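Local coordinates for protein fatty Acyl-Adenylate Ligase (Escherichia coli, PDB 3PBK) that belongs to the ANL superfamily of AMP-binding enzymes and carries a bound 5'-O-[(S)-(dodecanoyloxy)(hydroxy)phosphoryl]adenosine in this model, at residues G35-D40 with S245-R250; D27-S32 with L49-L54; V221-F226 with P276-E281. All coordinates share one frame; numbering follows the deposited sequence.

Contact 1: residues G35-D40 with S245-R250; sequences GMNFYD and SVDYLR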
loop_
_atom_site.group_PDB
_atom_site.type_symbol
_atom_site.label_atom_id
_atom_site.label_comp_id
_atom_site.label_asym_id
_atom_site.label_seq_id
_atom_site.Cartn_x
_atom_site.Cartn_y
_atom_site.Cartn_z
ATOM N N GLY A 35 18.015 8.258 12.810
ATOM C CA GLY A 35 17.073 7.394 13.474
ATOM C C GLY A 35 15.665 7.813 13.138
ATOM O O GLY A 35 15.441 8.597 12.215
HETATM N N MSE A 36 14.719 7.289 13.904
HETATM C CA MSE A 36 13.319 7.593 13.701
HETATM C C MSE A 36 12.795 8.584 14.723
HETATM O O MSE A 36 13.268 8.643 15.855
HETATM C CB MSE A 36 12.506 6.318 13.776
HETATM C CG MSE A 36 12.672 5.447 12.574
HETATM SE SE MSE A 36 12.931 3.624 13.150
HETATM C CE MSE A 36 12.555 2.683 11.470
ATOM N N ASN A 37 11.799 9.352 14.304
ATOM C CA ASN A 37 11.161 10.319 15.171
ATOM C C ASN A 37 9.634 10.236 15.082
ATOM O O ASN A 37 9.045 10.501 14.036
ATOM C CB ASN A 37 11.680 11.714 14.841
ATOM C CG ASN A 37 13.199 11.760 14.785
ATOM O OD1 ASN A 37 13.852 12.165 15.746
ATOM N ND2 ASN A 37 13.769 11.320 13.666
ATOM N N PHE A 38 9.007 9.846 16.189
ATOM C CA PHE A 38 7.562 9.712 16.254
ATOM C C PHE A 38 6.894 10.980 16.762
ATOM O O PHE A 38 7.167 11.428 17.877
ATOM C CB PHE A 38 7.204 8.547 17.154
ATOM C CG PHE A 38 7.879 7.278 16.770
ATOM C CD1 PHE A 38 7.246 6.371 15.936
ATOM C CD2 PHE A 38 9.157 6.992 17.227
ATOM C CE1 PHE A 38 7.862 5.191 15.574
ATOM C CE2 PHE A 38 9.787 5.809 16.873
ATOM C CZ PHE A 38 9.136 4.905 16.042
ATOM N N TYR A 39 6.010 11.543 15.943
ATOM C CA TYR A 39 5.366 12.806 16.263
ATOM C C TYR A 39 3.894 12.622 16.583
ATOM O O TYR A 39 3.235 11.776 15.984
ATOM C CB TYR A 39 5.528 13.784 15.106
ATOM C CG TYR A 39 6.883 14.453 15.064
ATOM C CD1 TYR A 39 7.966 13.833 14.468
ATOM C CD2 TYR A 39 7.081 15.703 15.628
ATOM C CE1 TYR A 39 9.209 14.444 14.426
ATOM C CE2 TYR A 39 8.323 16.322 15.589
ATOM C CZ TYR A 39 9.382 15.690 14.984
ATOM O OH TYR A 39 10.622 16.296 14.948
ATOM N N ASP A 40 3.384 13.410 17.532
ATOM C CA ASP A 40 1.960 13.375 17.883
ATOM C C ASP A 40 1.121 14.169 16.872
ATOM O O ASP A 40 1.659 14.679 15.894
ATOM C CB ASP A 40 1.720 13.829 19.337
ATOM C CG ASP A 40 1.784 15.356 19.522
ATOM O OD1 ASP A 40 1.747 16.101 18.515
ATOM O OD2 ASP A 40 1.859 15.813 20.694
ATOM N N SER A 245 17.258 9.478 8.168
ATOM C CA SER A 245 16.260 9.657 9.212
ATOM C C SER A 245 14.838 9.674 8.643
ATOM O O SER A 245 14.638 9.881 7.448
ATOM C CB SER A 245 16.544 10.934 9.998
ATOM O OG SER A 245 17.761 10.823 10.719
ATOM N N VAL A 246 13.850 9.454 9.502
ATOM C CA VAL A 246 12.457 9.522 9.081
ATOM C C VAL A 246 11.573 10.030 10.215
ATOM O O VAL A 246 11.871 9.807 11.385
ATOM C CB VAL A 246 11.958 8.150 8.605
ATOM C CG1 VAL A 246 11.848 7.196 9.770
ATOM C CG2 VAL A 246 10.625 8.283 7.899
ATOM N N ASP A 247 10.493 10.727 9.865
ATOM C CA ASP A 247 9.515 11.211 10.842
ATOM C C ASP A 247 8.145 10.617 10.570
ATOM O O ASP A 247 7.653 10.687 9.444
ATOM C CB ASP A 247 9.385 12.726 10.759
ATOM C CG ASP A 247 10.711 13.413 10.643
ATOM O OD1 ASP A 247 11.699 12.873 11.173
ATOM O OD2 ASP A 247 10.768 14.493 10.019
ATOM N N TYR A 248 7.514 10.065 11.599
ATOM C CA TYR A 248 6.203 9.449 11.433
ATOM C C TYR A 248 5.072 10.235 12.053
ATOM O O TYR A 248 5.238 10.852 13.103
ATOM C CB TYR A 248 6.180 8.079 12.078
ATOM C CG TYR A 248 7.239 7.158 11.577
ATOM C CD1 TYR A 248 8.268 6.745 12.405
ATOM C CD2 TYR A 248 7.212 6.698 10.278
ATOM C CE1 TYR A 248 9.248 5.895 11.946
ATOM C CE2 TYR A 248 8.179 5.849 9.811
ATOM C CZ TYR A 248 9.199 5.446 10.645
ATOM O OH TYR A 248 10.172 4.592 10.172
ATOM N N LEU A 249 3.917 10.190 11.396
ATOM C CA LEU A 249 2.643 10.493 12.035
ATOM C C LEU A 249 1.878 9.183 12.198
ATOM O O LEU A 249 2.168 8.185 11.522
ATOM C CB LEU A 249 1.824 11.474 11.195
ATOM C CG LEU A 249 2.222 12.955 11.239
ATOM C CD1 LEU A 249 1.377 13.778 10.284
ATOM C CD2 LEU A 249 2.095 13.502 12.642
ATOM N N ARG A 250 0.913 9.159 13.105
ATOM C CA ARG A 250 0.045 7.994 13.177
ATOM C C ARG A 250 -0.957 8.105 12.039
ATOM O O ARG A 250 -1.310 9.208 11.620
ATOM C CB ARG A 250 -0.646 7.905 14.536
ATOM C CG ARG A 250 0.321 7.703 15.691
ATOM C CD ARG A 250 -0.411 7.367 16.976
ATOM N NE ARG A 250 -0.634 8.531 17.830
ATOM C CZ ARG A 250 0.326 9.164 18.506
ATOM N NH1 ARG A 250 1.588 8.759 18.402
ATOM N NH2 ARG A 250 0.028 10.216 19.272
#
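Phe38 and Tyr248 lie side by side and point the same way, both with CG anti to the carbonyl carbon, beside the backbone N. CE1 of Phe38 comes 3.6 Å from CD1 of Tyr248, and the ring planes are tilted by 37°, an oblique pairing. Selenomethionine Met36 crosses the same tyrosine obliquely: its CG sits at the ring edge, 3.5 Å from Tyr248 CE1, and meets Val246 CG1 alongside. Met36, Phe38, Val246 and Tyr248 thus share one face of the sheet, where helix 229-241 packs on Met36 and Val246; there Tyr248 OH hydrogen-bonds to Phe235 O. Beneath these groups, strands 35-39 and 246-248 run parallel at 22°, adjacent members of the large mixed sheet of the AMP-binding domain. Their ladder is read from Val246 N to Gly35 O, Asn37 N to Val246 O, Tyr248 N to Asn37 O (2.9 Å) and Tyr39 N to Tyr248 O. Asn37 and Asp247 occupy the other face as neighbours, and Asn37 ND2 adds a weak bond to Val246 O at 3.3 Å, so this carbonyl receives two donors from one residue. Asp247 OD2 forms a salt bridge with Arg219. Farther on, Leu249 CD2 reaches Asp40 O at 3.5 Å, while the guanidinium of Arg250 passes Asp40 and pairs with Glu46 and Asp253.

Contact 2: residues D27-S32 with L49-L54; sequences DYAALS and LEYQTL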
loop_
_atom_site.group_PDB
_atom_site.type_symbol
_atom_site.label_atom_id
_atom_site.label_comp_id
_atom_site.label_asym_id
_atom_site.label_seq_id
_atom_site.Cartn_x
_atom_site.Cartn_y
_atom_site.Cartn_z
ATOM N N ASP A 27 23.058 -3.051 10.985
ATOM C CA ASP A 27 24.352 -3.029 11.646
ATOM C C ASP A 27 25.134 -1.821 11.186
ATOM O O ASP A 27 25.795 -1.154 11.980
ATOM C CB ASP A 27 25.140 -4.291 11.323
ATOM C CG ASP A 27 24.972 -5.365 12.372
ATOM O OD1 ASP A 27 24.212 -5.144 13.344
ATOM O OD2 ASP A 27 25.609 -6.427 12.232
ATOM N N TYR A 28 25.048 -1.542 9.892
ATOM C CA TYR A 28 25.712 -0.393 9.308
ATOM C C TYR A 28 25.086 0.927 9.748
ATOM O O TYR A 28 25.796 1.913 9.929
ATOM C CB TYR A 28 25.678 -0.481 7.785
ATOM C CG TYR A 28 26.457 0.623 7.115
ATOM C CD1 TYR A 28 27.826 0.501 6.914
ATOM C CD2 TYR A 28 25.833 1.789 6.695
ATOM C CE1 TYR A 28 28.552 1.495 6.315
ATOM C CE2 TYR A 28 26.553 2.799 6.088
ATOM C CZ TYR A 28 27.914 2.642 5.902
ATOM O OH TYR A 28 28.655 3.628 5.303
ATOM N N ALA A 29 23.763 0.951 9.907
ATOM C CA ALA A 29 23.049 2.186 10.227
ATOM C C ALA A 29 23.228 2.575 11.681
ATOM O O ALA A 29 23.137 3.743 12.036
ATOM C CB ALA A 29 21.575 2.059 9.892
ATOM N N ALA A 30 23.476 1.587 12.527
ATOM C CA ALA A 30 23.724 1.858 13.934
ATOM C C ALA A 30 25.050 2.582 14.102
ATOM O O ALA A 30 25.414 2.956 15.211
ATOM C CB ALA A 30 23.720 0.569 14.736
ATOM N N LEU A 31 25.769 2.770 12.999
ATOM C CA LEU A 31 27.028 3.513 13.011
ATOM C C LEU A 31 26.827 4.974 12.611
ATOM O O LEU A 31 27.766 5.765 12.654
ATOM C CB LEU A 31 28.068 2.872 12.079
ATOM C CG LEU A 31 28.421 1.389 12.245
ATOM C CD1 LEU A 31 29.399 0.946 11.164
ATOM C CD2 LEU A 31 28.969 1.094 13.635
ATOM N N SER A 32 25.610 5.321 12.204
ATOM C CA SER A 32 25.285 6.696 11.826
ATOM C C SER A 32 24.710 7.400 13.041
ATOM O O SER A 32 24.737 6.836 14.138
ATOM C CB SER A 32 24.267 6.722 10.686
ATOM O OG SER A 32 23.016 6.191 11.104
ATOM N N LEU A 49 13.982 7.336 18.301
ATOM C CA LEU A 49 14.649 6.046 18.264
ATOM C C LEU A 49 15.803 6.122 17.287
ATOM O O LEU A 49 15.590 6.144 16.075
ATOM C CB LEU A 49 13.680 4.950 17.829
ATOM C CG LEU A 49 14.305 3.558 17.787
ATOM C CD1 LEU A 49 14.975 3.252 19.112
ATOM C CD2 LEU A 49 13.276 2.492 17.459
ATOM N N GLU A 50 17.024 6.179 17.816
ATOM C CA GLU A 50 18.216 6.168 16.977
ATOM C C GLU A 50 18.551 4.762 16.505
ATOM O O GLU A 50 18.320 3.781 17.214
ATOM C CB GLU A 50 19.398 6.767 17.723
ATOM C CG GLU A 50 19.213 8.232 17.985
ATOM C CD GLU A 50 19.982 8.699 19.188
ATOM O OE1 GLU A 50 21.202 8.951 19.042
ATOM O OE2 GLU A 50 19.358 8.814 20.274
ATOM N N TYR A 51 19.086 4.656 15.298
ATOM C CA TYR A 51 19.397 3.345 14.762
ATOM C C TYR A 51 20.415 2.653 15.658
ATOM O O TYR A 51 20.271 1.465 15.970
ATOM C CB TYR A 51 19.908 3.451 13.327
ATOM C CG TYR A 51 18.865 3.955 12.359
ATOM C CD1 TYR A 51 17.602 3.370 12.310
ATOM C CD2 TYR A 51 19.141 5.011 11.492
ATOM C CE1 TYR A 51 16.648 3.818 11.435
ATOM C CE2 TYR A 51 18.189 5.465 10.611
ATOM C CZ TYR A 51 16.945 4.860 10.585
ATOM O OH TYR A 51 15.984 5.302 9.712
ATOM N N GLN A 52 21.434 3.403 16.075
ATOM C CA GLN A 52 22.398 2.907 17.045
ATOM C C GLN A 52 21.663 2.195 18.171
ATOM O O GLN A 52 21.940 1.033 18.466
ATOM C CB GLN A 52 23.213 4.061 17.616
ATOM C CG GLN A 52 24.187 3.650 18.711
ATOM C CD GLN A 52 25.000 4.820 19.256
ATOM O OE1 GLN A 52 24.729 5.993 18.951
ATOM N NE2 GLN A 52 26.010 4.502 20.066
ATOM N N THR A 53 20.715 2.902 18.781
ATOM C CA THR A 53 19.916 2.374 19.881
ATOM C C THR A 53 19.027 1.213 19.437
ATOM O O THR A 53 18.885 0.214 20.141
ATOM C CB THR A 53 19.044 3.485 20.495
ATOM O OG1 THR A 53 19.871 4.400 21.230
ATOM C CG2 THR A 53 17.984 2.898 21.413
ATOM N N LEU A 54 18.418 1.353 18.268
ATOM C CA LEU A 54 17.563 0.305 17.733
ATOM C C LEU A 54 18.303 -1.035 17.624
ATOM O O LEU A 54 17.781 -2.076 18.022
ATOM C CB LEU A 54 17.000 0.718 16.378
ATOM C CG LEU A 54 16.536 -0.448 15.511
ATOM C CD1 LEU A 54 15.257 -1.072 16.045
ATOM C CD2 LEU A 54 16.346 0.026 14.091
#
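Two backbone carbonyls of the 27-32 segment rest on the start of helix 51-67. Ala29 O lies 3.5 Å from Tyr51 CB, and Ala30 O lies 3.4 Å from Gln52 CB, without any hydrogen bond between the segments. The methyl groups add to this shell. CB of Ala29, whose bond points toward the other segment, stands 4.1 Å from Tyr51 CB, while Ala30 CB is 3.5 Å from Gln52 CA. Ser32 OG approaches the edge of the Tyr51 ring near its plane, 4.1 Å from CD2. The carbonyls and methyls are placed by a type I beta turn from Ala29 to Ser32, which ends helix 22-29 and leads into strand 35-39. Within it Ala29 O accepts twice, from Ser32 N at 2.9 Å and from Ser32 OG at 2.6 Å, the hydroxyl lying in the carbonyl plane on a lone pair. The serine torsion (chi1 66°, OG between the backbone N and the carbonyl carbon) folds the hydroxyl back for this, and OG also takes a weak bond from Ala34 N. In the 49-54 segment, Glu50 holds the N-cap position and its carbonyl accepts from Leu54 N, forming the first turn. The Tyr51 ring is positioned farther out by Leu54 CD2, in plane at its edge, by Pro239 and Val240 of helix 229-241, and by a hydrogen bond from its OH to Leu244 O.

Contact 3: residues V221-F226 with P276-E281; sequences VSWLPF and PPFGYE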
loop_
_atom_site.group_PDB
_atom_site.type_symbol
_atom_site.label_atom_id
_atom_site.label_comp_id
_atom_site.label_asym_id
_atom_site.label_seq_id
_atom_site.Cartn_x
_atom_site.Cartn_y
_atom_site.Cartn_z
ATOM N N VAL A 221 9.379 11.347 5.432
ATOM C CA VAL A 221 8.219 11.664 6.251
ATOM C C VAL A 221 7.097 10.719 5.848
ATOM O O VAL A 221 6.755 10.636 4.669
ATOM C CB VAL A 221 7.763 13.125 6.022
ATOM C CG1 VAL A 221 6.506 13.436 6.826
ATOM C CG2 VAL A 221 8.883 14.093 6.368
ATOM N N SER A 222 6.531 9.995 6.806
ATOM C CA SER A 222 5.438 9.077 6.498
ATOM C C SER A 222 4.318 9.146 7.519
ATOM O O SER A 222 4.561 9.320 8.711
ATOM C CB SER A 222 5.943 7.637 6.404
ATOM O OG SER A 222 4.874 6.713 6.508
ATOM N N TRP A 223 3.086 9.019 7.045
ATOM C CA TRP A 223 1.959 8.851 7.942
ATOM C C TRP A 223 1.332 7.475 7.702
ATOM O O TRP A 223 0.336 7.118 8.332
ATOM C CB TRP A 223 0.937 9.983 7.773
ATOM C CG TRP A 223 0.457 10.177 6.367
ATOM C CD1 TRP A 223 0.877 11.122 5.482
ATOM C CD2 TRP A 223 -0.531 9.397 5.681
ATOM N NE1 TRP A 223 0.220 10.979 4.285
ATOM C CE2 TRP A 223 -0.649 9.926 4.382
ATOM C CE3 TRP A 223 -1.320 8.301 6.037
ATOM C CZ2 TRP A 223 -1.532 9.398 3.442
ATOM C CZ3 TRP A 223 -2.190 7.783 5.105
ATOM C CH2 TRP A 223 -2.292 8.327 3.824
ATOM N N LEU A 224 1.938 6.696 6.804
ATOM C CA LEU A 224 1.424 5.378 6.432
ATOM C C LEU A 224 1.550 4.355 7.553
ATOM O O LEU A 224 2.461 4.435 8.383
ATOM C CB LEU A 224 2.161 4.859 5.206
ATOM C CG LEU A 224 2.220 5.828 4.036
ATOM C CD1 LEU A 224 3.315 5.423 3.079
ATOM C CD2 LEU A 224 0.883 5.877 3.340
ATOM N N PRO A 225 0.644 3.366 7.570
ATOM C CA PRO A 225 0.633 2.332 8.613
ATOM C C PRO A 225 1.740 1.325 8.369
ATOM O O PRO A 225 2.026 1.027 7.210
ATOM C CB PRO A 225 -0.717 1.637 8.408
ATOM C CG PRO A 225 -1.428 2.394 7.314
ATOM C CD PRO A 225 -0.393 3.136 6.553
ATOM N N PHE A 226 2.344 0.796 9.425
ATOM C CA PHE A 226 3.359 -0.239 9.241
ATOM C C PHE A 226 2.725 -1.547 8.800
ATOM O O PHE A 226 3.411 -2.447 8.330
ATOM C CB PHE A 226 4.207 -0.434 10.504
ATOM C CG PHE A 226 5.119 0.730 10.811
ATOM C CD1 PHE A 226 5.600 1.537 9.798
ATOM C CD2 PHE A 226 5.507 1.006 12.104
ATOM C CE1 PHE A 226 6.430 2.596 10.077
ATOM C CE2 PHE A 226 6.343 2.061 12.378
ATOM C CZ PHE A 226 6.800 2.854 11.367
ATOM N N PRO A 276 -0.776 7.462 -1.004
ATOM C CA PRO A 276 -1.741 7.083 -2.040
ATOM C C PRO A 276 -2.451 8.314 -2.605
ATOM O O PRO A 276 -2.450 9.365 -1.968
ATOM C CB PRO A 276 -2.760 6.233 -1.276
ATOM C CG PRO A 276 -2.205 6.042 0.098
ATOM C CD PRO A 276 -1.276 7.163 0.344
ATOM N N PRO A 277 -3.076 8.183 -3.779
ATOM C CA PRO A 277 -3.812 9.275 -4.408
ATOM C C PRO A 277 -4.670 10.063 -3.430
ATOM O O PRO A 277 -4.648 11.294 -3.468
ATOM C CB PRO A 277 -4.706 8.543 -5.392
ATOM C CG PRO A 277 -3.918 7.401 -5.794
ATOM C CD PRO A 277 -3.148 6.958 -4.582
ATOM N N PHE A 278 -5.418 9.378 -2.571
ATOM C CA PHE A 278 -6.329 10.069 -1.658
ATOM C C PHE A 278 -5.609 10.874 -0.582
ATOM O O PHE A 278 -6.156 11.849 -0.079
ATOM C CB PHE A 278 -7.324 9.095 -1.004
ATOM C CG PHE A 278 -6.718 8.231 0.065
ATOM C CD1 PHE A 278 -6.565 8.715 1.358
ATOM C CD2 PHE A 278 -6.302 6.934 -0.225
ATOM C CE1 PHE A 278 -6.001 7.926 2.350
ATOM C CE2 PHE A 278 -5.739 6.131 0.758
ATOM C CZ PHE A 278 -5.584 6.628 2.052
ATOM N N GLY A 279 -4.402 10.471 -0.211
ATOM C CA GLY A 279 -3.658 11.233 0.771
ATOM C C GLY A 279 -3.461 12.659 0.301
ATOM O O GLY A 279 -3.487 13.603 1.086
ATOM N N TYR A 280 -3.261 12.809 -1.001
ATOM C CA TYR A 280 -3.042 14.119 -1.604
ATOM C C TYR A 280 -4.354 14.864 -1.735
ATOM O O TYR A 280 -4.438 16.056 -1.450
ATOM C CB TYR A 280 -2.365 13.986 -2.977
ATOM C CG TYR A 280 -0.880 13.667 -2.906
ATOM C CD1 TYR A 280 0.066 14.670 -2.710
ATOM C CD2 TYR A 280 -0.420 12.355 -3.031
ATOM C CE1 TYR A 280 1.432 14.374 -2.642
ATOM C CE2 TYR A 280 0.950 12.050 -2.960
ATOM C CZ TYR A 280 1.863 13.065 -2.767
ATOM O OH TYR A 280 3.205 12.769 -2.701
ATOM N N GLU A 281 -5.381 14.151 -2.168
ATOM C CA GLU A 281 -6.687 14.754 -2.359
ATOM C C GLU A 281 -7.275 15.230 -1.036
ATOM O O GLU A 281 -7.766 16.352 -0.943
ATOM C CB GLU A 281 -7.621 13.767 -3.046
ATOM C CG GLU A 281 -8.910 14.376 -3.526
ATOM C CD GLU A 281 -9.999 14.278 -2.485
ATOM O OE1 GLU A 281 -9.780 13.579 -1.464
ATOM O OE2 GLU A 281 -11.070 14.894 -2.693
#
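Pro276 O is held by one backbone donor, Gly279 N at 2.8 Å, and both of these residues touch Trp223. Next to it, Pro277 O accepts from Glu281 N and, weakly, from Tyr280 N, so the opening turn of helix 277-285 is fixed by the main chain. In the facing segment the polar hold is an ST turn, in which Ser222 OG accepts from Leu224 N at 3.0 Å, with a bent N-H...O angle of 138°. No hydrogen bond joins the two segments; the meeting is apolar. Trp223 does most of the reaching. Its CB points toward the helix, and its CG sits in the crowded place between the backbone N and the carbonyl carbon (chi1 54°), which sends the six-membered ring toward Pro276 and the first turn of helix 277-285. There CH2 meets Pro276 CD at 3.8 Å, tip to tip, and CE1 of Phe278, whose ring crosses obliquely, at 4.0 Å. CZ2 comes 3.9 Å from Gly279 CA, a close approach to bare backbone that suits a residue without a side chain. Leu224 CD2 lies over one face of the indole, offset toward its rim, and also touches Pro276 CD at 3.9 Å. Phe254 stacks on the tryptophan, and Trp261 meets it edge-to-face. Both segments leave the C-terminal ends of neighbouring parallel strands, 220-222 and 272-275, the edge where alpha/beta folds commonly place a ligand; consistent with this, the Leu224 side chain lies about 7 Å from the bound 5'-O-[(S)-(dodecanoyloxy)(hydroxy)phosphoryl]adenosine.

Overall arrangement
All three contacts reach one mixed sheet, in which strands 45-50, 35-39, 246-248, 220-222 and 272-275 lie in that order. Contact 1 is in the middle: its centre is about 15 Å from that of contact 2 and about 14 Å from that of contact 3, whereas contacts 2 and 3 stand about 26 Å apart without touching. Met36 N probably bonds to Leu49 O, and Ser222 probably bonds to Asp247 and Leu249, so the sheet continues on both sides, antiparallel to strand 45-50 and parallel to 220-222. Along the chain contact 1 interleaves with each of the others, while both segments of contact 2 precede those of contact 3. Segments distant in sequence thus become sheet neighbours, with contact 2 at edge strand 45-50 and contact 3 nearer the middle, close to the bound ligand.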